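Local coordinates for PrgX (Enterococcus faecalis, PDB 2AWI), which is the receptor for the peptide sex pheromone cCF10 and acts as a DNA-binding repressor in the regulation of conjugation, at the interface of chains A and B. Sequence-based numbering; all coordinates share one arbitrary frame. Chains: chain A/B, PrgX.

Contact 1: the interface of chains A and B. Residues chain A 58-59, 62-63; chain B 58-59, 62, 185.
A:Asn63 ND2 donates to the backbone oxygen A:Phe59 O at 2.9 Å, one turn back in the same helix. The donor lies above the carbonyl plane, so neither lone pair is pointed at it. This bond probably steadies the amide. A:Asn63 ND2 also lies 3.7 Å from B:Phe59 CZ, above the ring plane and past its rim; the amide and ring planes are nearly parallel.

The two Phe59 rings form the core of the contact. They meet edge to face, with planes 72° apart. B:Phe59 CD2 stands 3.6 Å above the plane of the A:Phe59 ring, over its centre. Both side chains leave the backbone alike, but chi2 is 176° in A:Phe59 and 106° in B:Phe59. The pair therefore breaks exact two-fold symmetry: one ring offers its face and the other its edge. B:Phe58 backs one face of the B:Phe59 ring from within its own chain.

B:Asp185 brings its carboxylate oxygen OD1 to 3.2 Å from A:Phe59 CD1. The weakly positive ring hydrogen there may suit the carboxylate.

The leucines close the other side. A:Leu62 CD1 packs on B:Phe58 CE2 at 3.5 Å, and B:Leu62 CD1 lies 3.9 Å from A:Phe58 CE2. The two Leu62 CD1 methyls approach each other to 4.1 Å.

The patch joins helix 58-67 of chain A to helix 58-64 of chain B, by the helix-turn-helix regions. B:Asp185 reaches in from the start of helix 184-203.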
ATOM      1  N   PHE A  58      41.401 -13.128 -19.211  1.00 28.33           N
ATOM      2  CA  PHE A  58      41.430 -13.883 -20.460  1.00 28.94           C
ATOM      3  C   PHE A  58      40.189 -13.683 -21.341  1.00 30.99           C
ATOM      4  O   PHE A  58      40.316 -13.438 -22.540  1.00 34.13           O
ATOM      5  CB  PHE A  58      41.616 -15.362 -20.125  1.00 23.82           C
ATOM      6  CG  PHE A  58      41.694 -16.260 -21.322  1.00 31.70           C
ATOM      7  CD1 PHE A  58      42.753 -16.170 -22.212  1.00 28.82           C
ATOM      8  CD2 PHE A  58      40.725 -17.239 -21.536  1.00 37.75           C
ATOM      9  CE1 PHE A  58      42.853 -17.045 -23.296  1.00 36.94           C
ATOM     10  CE2 PHE A  58      40.818 -18.117 -22.619  1.00 38.33           C
ATOM     11  CZ  PHE A  58      41.885 -18.018 -23.498  1.00 33.05           C
ATOM     12  N   PHE A  59      38.992 -13.785 -20.765  1.00 22.21           N
ATOM     13  CA  PHE A  59      37.774 -13.609 -21.555  1.00 20.91           C
ATOM     14  C   PHE A  59      37.640 -12.186 -22.090  1.00 21.84           C
ATOM     15  O   PHE A  59      37.189 -11.979 -23.217  1.00 23.51           O
ATOM     16  CB  PHE A  59      36.527 -13.957 -20.729  1.00 29.83           C
ATOM     17  CG  PHE A  59      36.313 -15.438 -20.509  1.00 31.65           C
ATOM     18  CD1 PHE A  59      35.271 -15.882 -19.703  1.00 39.60           C
ATOM     19  CD2 PHE A  59      37.149 -16.385 -21.088  1.00 37.14           C
ATOM     20  CE1 PHE A  59      35.067 -17.247 -19.476  1.00 39.11           C
ATOM     21  CE2 PHE A  59      36.951 -17.751 -20.864  1.00 35.01           C
ATOM     22  CZ  PHE A  59      35.912 -18.179 -20.059  1.00 32.42           C
ATOM     23  N   LEU A  62      39.716 -11.910 -25.190  1.00 23.93           N
ATOM     24  CA  LEU A  62      39.048 -12.576 -26.306  1.00 24.61           C
ATOM     25  C   LEU A  62      37.947 -11.674 -26.850  1.00 23.53           C
ATOM     26  O   LEU A  62      37.875 -11.416 -28.046  1.00 23.34           O
ATOM     27  CB  LEU A  62      38.451 -13.913 -25.861  1.00 22.81           C
ATOM     28  CG  LEU A  62      39.445 -15.078 -25.809  1.00 26.07           C
ATOM     29  CD1 LEU A  62      38.778 -16.353 -25.307  1.00 28.96           C
ATOM     30  CD2 LEU A  62      40.000 -15.291 -27.202  1.00 29.15           C
ATOM     31  N   ASN A  63      37.100 -11.173 -25.965  1.00 28.99           N
ATOM     32  CA  ASN A  63      36.021 -10.296 -26.392  1.00 29.73           C
ATOM     33  C   ASN A  63      36.572  -9.067 -27.101  1.00 30.90           C
ATOM     34  O   ASN A  63      36.110  -8.717 -28.180  1.00 30.98           O
ATOM     35  CB  ASN A  63      35.167  -9.873 -25.193  1.00 27.30           C
ATOM     36  CG  ASN A  63      34.128 -10.913 -24.818  1.00 29.60           C
ATOM     37  OD1 ASN A  63      33.100 -11.036 -25.472  1.00 37.29           O
ATOM     38  ND2 ASN A  63      34.397 -11.672 -23.764  1.00 36.57           N
TER
ATOM     39  N   PHE B  58      31.808 -21.404 -28.117  1.00 26.58           N
ATOM     40  CA  PHE B  58      33.232 -21.248 -27.833  1.00 26.97           C
ATOM     41  C   PHE B  58      33.559 -21.135 -26.347  1.00 24.86           C
ATOM     42  O   PHE B  58      34.380 -21.890 -25.829  1.00 27.65           O
ATOM     43  CB  PHE B  58      33.756 -20.000 -28.551  1.00 33.22           C
ATOM     44  CG  PHE B  58      35.237 -19.787 -28.402  1.00 34.73           C
ATOM     45  CD1 PHE B  58      36.128 -20.342 -29.315  1.00 36.65           C
ATOM     46  CD2 PHE B  58      35.744 -19.036 -27.347  1.00 33.40           C
ATOM     47  CE1 PHE B  58      37.492 -20.152 -29.182  1.00 38.32           C
ATOM     48  CE2 PHE B  58      37.110 -18.841 -27.207  1.00 35.68           C
ATOM     49  CZ  PHE B  58      37.985 -19.401 -28.129  1.00 38.27           C
ATOM     50  N   PHE B  59      32.921 -20.194 -25.662  1.00 28.98           N
ATOM     51  CA  PHE B  59      33.192 -20.004 -24.242  1.00 30.10           C
ATOM     52  C   PHE B  59      32.742 -21.165 -23.371  1.00 30.78           C
ATOM     53  O   PHE B  59      33.366 -21.448 -22.344  1.00 31.06           O
ATOM     54  CB  PHE B  59      32.564 -18.698 -23.734  1.00 33.54           C
ATOM     55  CG  PHE B  59      33.294 -17.456 -24.184  1.00 38.08           C
ATOM     56  CD1 PHE B  59      32.757 -16.632 -25.166  1.00 32.55           C
ATOM     57  CD2 PHE B  59      34.526 -17.118 -23.626  1.00 39.87           C
ATOM     58  CE1 PHE B  59      33.435 -15.486 -25.592  1.00 35.87           C
ATOM     59  CE2 PHE B  59      35.213 -15.974 -24.046  1.00 40.76           C
ATOM     60  CZ  PHE B  59      34.663 -15.159 -25.032  1.00 37.40           C
ATOM     61  N   LEU B  62      35.386 -23.802 -23.563  1.00 30.58           N
ATOM     62  CA  LEU B  62      36.542 -23.468 -22.735  1.00 32.13           C
ATOM     63  C   LEU B  62      36.295 -23.780 -21.274  1.00 32.07           C
ATOM     64  O   LEU B  62      37.162 -24.340 -20.604  1.00 33.23           O
ATOM     65  CB  LEU B  62      36.923 -21.993 -22.897  1.00 35.79           C
ATOM     66  CG  LEU B  62      37.660 -21.669 -24.196  1.00 36.36           C
ATOM     67  CD1 LEU B  62      37.982 -20.190 -24.261  1.00 28.59           C
ATOM     68  CD2 LEU B  62      38.932 -22.496 -24.262  1.00 30.08           C
ATOM     69  N   ASP B 185      31.202 -11.255 -18.033  1.00 19.46           N
ATOM     70  CA  ASP B 185      32.096 -11.161 -16.879  1.00 19.24           C
ATOM     71  C   ASP B 185      32.475  -9.700 -16.676  1.00 19.38           C
ATOM     72  O   ASP B 185      32.334  -9.148 -15.590  1.00 23.85           O
ATOM     73  CB  ASP B 185      33.346 -12.016 -17.113  1.00 18.64           C
ATOM     74  CG  ASP B 185      33.101 -13.501 -16.852  1.00 22.83           C
ATOM     75  OD1 ASP B 185      33.980 -14.324 -17.192  1.00 33.73           O
ATOM     76  OD2 ASP B 185      32.035 -13.843 -16.291  1.00 23.84           O
TER

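Contact 2: the interface of chains A and B. Residues chain A 259, 262-263, 266; chain B 256, 259-260, 263.
A:Ile263 and B:Ile263 face each other where the two copies of helix 251-266 cross at a marked slant, more nearly antiparallel than parallel. The two side chains reach toward each other tip to tip. Their CG1 atoms are modelled too close together, so the exact fit there is doubtful. A:Ile263 CD1 makes a sounder contact with B:Ile260 CG1 at 3.8 Å.

Beside the isoleucines, the two Asn259 amides pair with each other. B:Asn259 ND2 donates to A:Asn259 OD1 at 3.0 Å, and A:Asn259 ND2 returns a bond to B:Asn259 OD1 at 3.2 Å. Each donor lies in the carbonyl plane, on a lone pair of the oxygen. Both side chains extend away from the backbone N (chi1 -176° in A and -172° in B), which carries the amides toward each other from opposite directions. The amide planes are 32° apart, so the pair is twisted. The two Asn259 OD1 atoms are also only 3.0 Å apart, an acceptor clash that leaves the details of the pairing uncertain.

On the flank, the A:Ile266 methyl CD1 lies 3.7 Å from the amide oxygen OD1 of B:Asn256.

The site lies along helix 251-266 in both chains, within the C-terminal TPR-like region.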
ATOM      1  N   ASN A 259       2.530  -6.814  -6.487  1.00 34.59           N
ATOM      2  CA  ASN A 259       3.619  -5.997  -5.990  1.00 33.99           C
ATOM      3  C   ASN A 259       4.880  -6.178  -6.840  1.00 33.83           C
ATOM      4  O   ASN A 259       5.658  -5.235  -7.039  1.00 31.26           O
ATOM      5  CB  ASN A 259       3.891  -6.351  -4.533  1.00 34.75           C
ATOM      6  CG  ASN A 259       4.944  -5.476  -3.917  1.00 43.67           C
ATOM      7  OD1 ASN A 259       5.016  -4.279  -4.198  1.00 49.54           O
ATOM      8  ND2 ASN A 259       5.768  -6.063  -3.060  1.00 55.63           N
ATOM      9  N   ASN A 262       4.571  -4.305 -10.021  1.00 36.33           N
ATOM     10  CA  ASN A 262       4.830  -2.904  -9.729  1.00 37.89           C
ATOM     11  C   ASN A 262       6.325  -2.580  -9.664  1.00 37.39           C
ATOM     12  O   ASN A 262       6.741  -1.489 -10.050  1.00 38.56           O
ATOM     13  CB  ASN A 262       4.155  -2.516  -8.415  1.00 44.44           C
ATOM     14  CG  ASN A 262       4.541  -1.128  -7.954  1.00 52.58           C
ATOM     15  OD1 ASN A 262       4.360  -0.147  -8.677  1.00 60.12           O
ATOM     16  ND2 ASN A 262       5.080  -1.037  -6.742  1.00 49.72           N
ATOM     17  N   ILE A 263       7.127  -3.519  -9.167  1.00 41.93           N
ATOM     18  CA  ILE A 263       8.569  -3.308  -9.078  1.00 40.78           C
ATOM     19  C   ILE A 263       9.165  -3.123 -10.471  1.00 37.95           C
ATOM     20  O   ILE A 263      10.019  -2.257 -10.683  1.00 37.04           O
ATOM     21  CB  ILE A 263       9.265  -4.497  -8.386  1.00 35.49           C
ATOM     22  CG1 ILE A 263       9.140  -4.349  -6.873  1.00 39.54           C
ATOM     23  CG2 ILE A 263      10.718  -4.566  -8.780  1.00 34.58           C
ATOM     24  CD1 ILE A 263       9.729  -3.049  -6.340  1.00 34.68           C
ATOM     25  N   ILE A 266       8.625   0.400 -11.530  1.00 35.91           N
ATOM     26  CA  ILE A 266       9.529   1.324 -10.865  1.00 38.30           C
ATOM     27  C   ILE A 266      10.935   1.345 -11.460  1.00 38.00           C
ATOM     28  O   ILE A 266      11.446   2.409 -11.804  1.00 38.44           O
ATOM     29  CB  ILE A 266       9.638   1.001  -9.363  1.00 36.04           C
ATOM     30  CG1 ILE A 266       8.255   1.067  -8.714  1.00 38.87           C
ATOM     31  CG2 ILE A 266      10.559   1.997  -8.683  1.00 36.61           C
ATOM     32  CD1 ILE A 266       8.267   0.811  -7.219  1.00 38.45           C
TER
ATOM     33  N   ASN B 256       8.944   3.693  -1.702  1.00 33.61           N
ATOM     34  CA  ASN B 256       9.495   2.853  -2.747  1.00 33.71           C
ATOM     35  C   ASN B 256      10.720   2.127  -2.218  1.00 34.16           C
ATOM     36  O   ASN B 256      10.893   0.934  -2.456  1.00 34.85           O
ATOM     37  CB  ASN B 256       9.887   3.680  -3.967  1.00 39.64           C
ATOM     38  CG  ASN B 256       8.688   4.204  -4.720  1.00 39.26           C
ATOM     39  OD1 ASN B 256       7.665   3.527  -4.816  1.00 41.28           O
ATOM     40  ND2 ASN B 256       8.811   5.407  -5.279  1.00 39.00           N
ATOM     41  N   ASN B 259       9.554  -0.642  -0.122  1.00 26.84           N
ATOM     42  CA  ASN B 259       8.973  -1.705  -0.922  1.00 28.39           C
ATOM     43  C   ASN B 259      10.049  -2.567  -1.572  1.00 29.08           C
ATOM     44  O   ASN B 259       9.988  -3.801  -1.524  1.00 26.59           O
ATOM     45  CB  ASN B 259       8.041  -1.123  -1.987  1.00 49.70           C
ATOM     46  CG  ASN B 259       7.260  -2.198  -2.722  1.00 61.28           C
ATOM     47  OD1 ASN B 259       6.940  -3.249  -2.153  1.00 63.56           O
ATOM     48  ND2 ASN B 259       6.934  -1.937  -3.983  1.00 64.28           N
ATOM     49  N   ILE B 260      11.039  -1.920  -2.176  1.00 23.79           N
ATOM     50  CA  ILE B 260      12.119  -2.656  -2.811  1.00 25.20           C
ATOM     51  C   ILE B 260      12.810  -3.591  -1.817  1.00 27.13           C
ATOM     52  O   ILE B 260      13.285  -4.664  -2.193  1.00 27.02           O
ATOM     53  CB  ILE B 260      13.140  -1.693  -3.439  1.00 29.17           C
ATOM     54  CG1 ILE B 260      12.550  -1.115  -4.733  1.00 26.31           C
ATOM     55  CG2 ILE B 260      14.459  -2.415  -3.688  1.00 23.11           C
ATOM     56  CD1 ILE B 260      13.427  -0.091  -5.408  1.00 21.60           C
ATOM     57  N   ILE B 263      10.653  -6.655  -1.555  1.00 34.93           N
ATOM     58  CA  ILE B 263      10.850  -7.545  -2.689  1.00 33.80           C
ATOM     59  C   ILE B 263      12.048  -8.475  -2.503  1.00 34.14           C
ATOM     60  O   ILE B 263      11.949  -9.677  -2.761  1.00 33.68           O
ATOM     61  CB  ILE B 263      11.040  -6.747  -3.976  1.00 38.97           C
ATOM     62  CG1 ILE B 263       9.736  -6.039  -4.330  1.00 41.23           C
ATOM     63  CG2 ILE B 263      11.447  -7.664  -5.103  1.00 35.69           C
ATOM     64  CD1 ILE B 263       8.576  -6.980  -4.613  1.00 40.00           C
TER

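Contact 3: the interface of chains A and B. Residues chain A 147, 149; chain B 10-11, 14-15, 56, 60, 64.
The helix-turn-helix region of chain B, of the XRE type, receives A:Phe149 from the loop just before helix 150-159 of chain A. The ring sits among groups from helix 4-14, the segment at B:Val56 and helix 58-64. B:Val56 CG2 lies 3.9 Å above one face of the A:Phe149 ring, offset toward the rim. B:Ile11 and B:Leu15 come from that same side, and B:Ile11 CG1 reaches A:Phe149 CE2 at 3.6 Å. The CG methylene of B:Glu14 touches the far rim at CE1 and CZ.

B:Glu60 OE2 and B:Arg64 NE stand at the ring edge, in plane. The ring turns its rim to a face of the guanidinium, with the planes 76° apart, and A:Phe149 CD2 is 3.4 Å from B:Arg64 NE. B:Arg64 is itself fixed by a side-on salt bridge to B:Glu60. B:Arg64 NE and NH2 both donate to B:Glu60 OE2, at 2.6 Å and 2.8 Å. NE uses the anti lone pair of that oxygen, while NH2 approaches tilted from the carboxylate plane.

Beside the ring, near the end of helix 4-14, A:Thr147 OG1 makes a weak hydrogen bond to B:Glu14 OE1 at 3.1 Å. A bend at chi2 (54°) turns the B:Glu14 carboxylate toward the threonine.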
ATOM      1  N   THR A 147      24.017 -35.944 -22.998  1.00 35.91           N
ATOM      2  CA  THR A 147      24.405 -34.709 -22.316  1.00 36.51           C
ATOM      3  C   THR A 147      24.041 -33.552 -23.223  1.00 35.40           C
ATOM      4  O   THR A 147      24.182 -33.643 -24.441  1.00 37.84           O
ATOM      5  CB  THR A 147      25.924 -34.639 -22.020  1.00 38.93           C
ATOM      6  OG1 THR A 147      26.664 -35.077 -23.165  1.00 36.17           O
ATOM      7  CG2 THR A 147      26.270 -35.488 -20.824  1.00 40.06           C
ATOM      8  N   PHE A 149      24.042 -29.190 -24.151  1.00 34.95           N
ATOM      9  CA  PHE A 149      24.828 -27.969 -24.056  1.00 36.13           C
ATOM     10  C   PHE A 149      23.948 -26.723 -24.117  1.00 34.22           C
ATOM     11  O   PHE A 149      22.743 -26.815 -24.341  1.00 35.45           O
ATOM     12  CB  PHE A 149      25.874 -27.940 -25.180  1.00 33.84           C
ATOM     13  CG  PHE A 149      26.588 -29.256 -25.376  1.00 37.39           C
ATOM     14  CD1 PHE A 149      26.052 -30.238 -26.208  1.00 37.12           C
ATOM     15  CD2 PHE A 149      27.774 -29.531 -24.691  1.00 37.60           C
ATOM     16  CE1 PHE A 149      26.682 -31.475 -26.356  1.00 29.88           C
ATOM     17  CE2 PHE A 149      28.419 -30.772 -24.828  1.00 34.40           C
ATOM     18  CZ  PHE A 149      27.871 -31.745 -25.661  1.00 30.28           C
TER
ATOM     19  N   GLN B  10      34.727 -35.528 -26.695  1.00 38.13           N
ATOM     20  CA  GLN B  10      33.499 -35.889 -26.008  1.00 39.49           C
ATOM     21  C   GLN B  10      32.313 -35.286 -26.750  1.00 39.58           C
ATOM     22  O   GLN B  10      31.353 -35.983 -27.070  1.00 38.82           O
ATOM     23  CB  GLN B  10      33.515 -35.375 -24.563  1.00 48.23           C
ATOM     24  CG  GLN B  10      32.237 -35.705 -23.798  1.00 50.72           C
ATOM     25  CD  GLN B  10      31.526 -34.474 -23.248  1.00 56.30           C
ATOM     26  OE1 GLN B  10      30.296 -34.450 -23.143  1.00 50.46           O
ATOM     27  NE2 GLN B  10      32.297 -33.453 -22.879  1.00 48.98           N
ATOM     28  N   ILE B  11      32.392 -33.987 -27.024  1.00 39.52           N
ATOM     29  CA  ILE B  11      31.328 -33.282 -27.721  1.00 37.74           C
ATOM     30  C   ILE B  11      31.103 -33.832 -29.123  1.00 38.17           C
ATOM     31  O   ILE B  11      29.964 -34.074 -29.520  1.00 39.52           O
ATOM     32  CB  ILE B  11      31.634 -31.777 -27.816  1.00 39.06           C
ATOM     33  CG1 ILE B  11      31.679 -31.173 -26.407  1.00 40.02           C
ATOM     34  CG2 ILE B  11      30.589 -31.079 -28.682  1.00 36.88           C
ATOM     35  CD1 ILE B  11      32.152 -29.718 -26.357  1.00 37.63           C
ATOM     36  N   GLU B  14      29.411 -37.061 -28.857  1.00 46.10           N
ATOM     37  CA  GLU B  14      28.090 -36.864 -28.280  1.00 45.33           C
ATOM     38  C   GLU B  14      27.097 -36.511 -29.386  1.00 45.42           C
ATOM     39  O   GLU B  14      25.963 -36.985 -29.390  1.00 45.20           O
ATOM     40  CB  GLU B  14      28.141 -35.741 -27.239  1.00 43.42           C
ATOM     41  CG  GLU B  14      26.788 -35.328 -26.673  1.00 41.58           C
ATOM     42  CD  GLU B  14      26.007 -36.491 -26.099  1.00 39.06           C
ATOM     43  OE1 GLU B  14      26.586 -37.274 -25.317  1.00 42.32           O
ATOM     44  OE2 GLU B  14      24.811 -36.621 -26.422  1.00 39.13           O
ATOM     45  N   LEU B  15      27.542 -35.690 -30.329  1.00 37.73           N
ATOM     46  CA  LEU B  15      26.697 -35.257 -31.437  1.00 39.37           C
ATOM     47  C   LEU B  15      26.834 -36.179 -32.640  1.00 42.01           C
ATOM     48  O   LEU B  15      26.335 -35.879 -33.728  1.00 39.96           O
ATOM     49  CB  LEU B  15      27.060 -33.829 -31.848  1.00 32.99           C
ATOM     50  CG  LEU B  15      27.044 -32.776 -30.735  1.00 34.19           C
ATOM     51  CD1 LEU B  15      27.463 -31.424 -31.313  1.00 28.80           C
ATOM     52  CD2 LEU B  15      25.651 -32.694 -30.110  1.00 22.87           C
ATOM     53  N   VAL B  56      28.422 -25.827 -30.646  1.00 32.18           N
ATOM     54  CA  VAL B  56      28.461 -25.526 -29.219  1.00 31.63           C
ATOM     55  C   VAL B  56      29.270 -24.246 -29.060  1.00 32.01           C
ATOM     56  O   VAL B  56      30.240 -24.029 -29.784  1.00 36.21           O
ATOM     57  CB  VAL B  56      29.121 -26.674 -28.423  1.00 28.38           C
ATOM     58  CG1 VAL B  56      29.218 -26.313 -26.940  1.00 22.03           C
ATOM     59  CG2 VAL B  56      28.312 -27.943 -28.610  1.00 26.32           C
ATOM     60  N   GLU B  60      31.665 -21.838 -23.774  1.00 29.07           N
ATOM     61  CA  GLU B  60      31.172 -22.974 -23.007  1.00 28.94           C
ATOM     62  C   GLU B  60      32.192 -24.102 -23.128  1.00 29.57           C
ATOM     63  O   GLU B  60      32.480 -24.802 -22.158  1.00 31.30           O
ATOM     64  CB  GLU B  60      29.816 -23.452 -23.531  1.00 31.33           C
ATOM     65  CG  GLU B  60      29.131 -24.429 -22.574  1.00 33.19           C
ATOM     66  CD  GLU B  60      27.963 -25.166 -23.197  1.00 34.68           C
ATOM     67  OE1 GLU B  60      27.079 -24.506 -23.785  1.00 35.25           O
ATOM     68  OE2 GLU B  60      27.925 -26.410 -23.089  1.00 35.70           O
ATOM     69  N   ARG B  64      34.175 -25.930 -20.117  1.00 30.56           N
ATOM     70  CA  ARG B  64      34.044 -27.364 -19.915  1.00 32.13           C
ATOM     71  C   ARG B  64      35.453 -27.947 -19.848  1.00 36.69           C
ATOM     72  O   ARG B  64      35.705 -28.915 -19.135  1.00 37.30           O
ATOM     73  CB  ARG B  64      33.252 -28.008 -21.056  1.00 31.73           C
ATOM     74  CG  ARG B  64      31.756 -27.734 -21.003  1.00 28.39           C
ATOM     75  CD  ARG B  64      31.057 -28.273 -22.244  1.00 28.05           C
ATOM     76  NE  ARG B  64      29.613 -28.100 -22.156  1.00 33.40           N
ATOM     77  CZ  ARG B  64      28.825 -28.803 -21.350  1.00 35.08           C
ATOM     78  NH1 ARG B  64      29.336 -29.739 -20.565  1.00 40.06           N
ATOM     79  NH2 ARG B  64      27.526 -28.552 -21.313  1.00 30.15           N
TER

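Contacts 1 and 3 are neighbours, with C-alpha centres about 17 Å apart. Both use helix 58-64 of chain B, through different residues. Contact 2, about 35 Å from contact 1 and 41 Å from contact 3, shares no helix with them. The same two chains meet near their helix-turn-helix regions and again toward their C-terminal ends. Contact 3 sets the helix-turn-helix region of one chain against the body of the other, and by two-fold symmetry it has a twin. This intertwining could fix the spacing of two DNA-binding units. The deposited assembly holds four copies; the structure alone does not show that the cell uses this pairing.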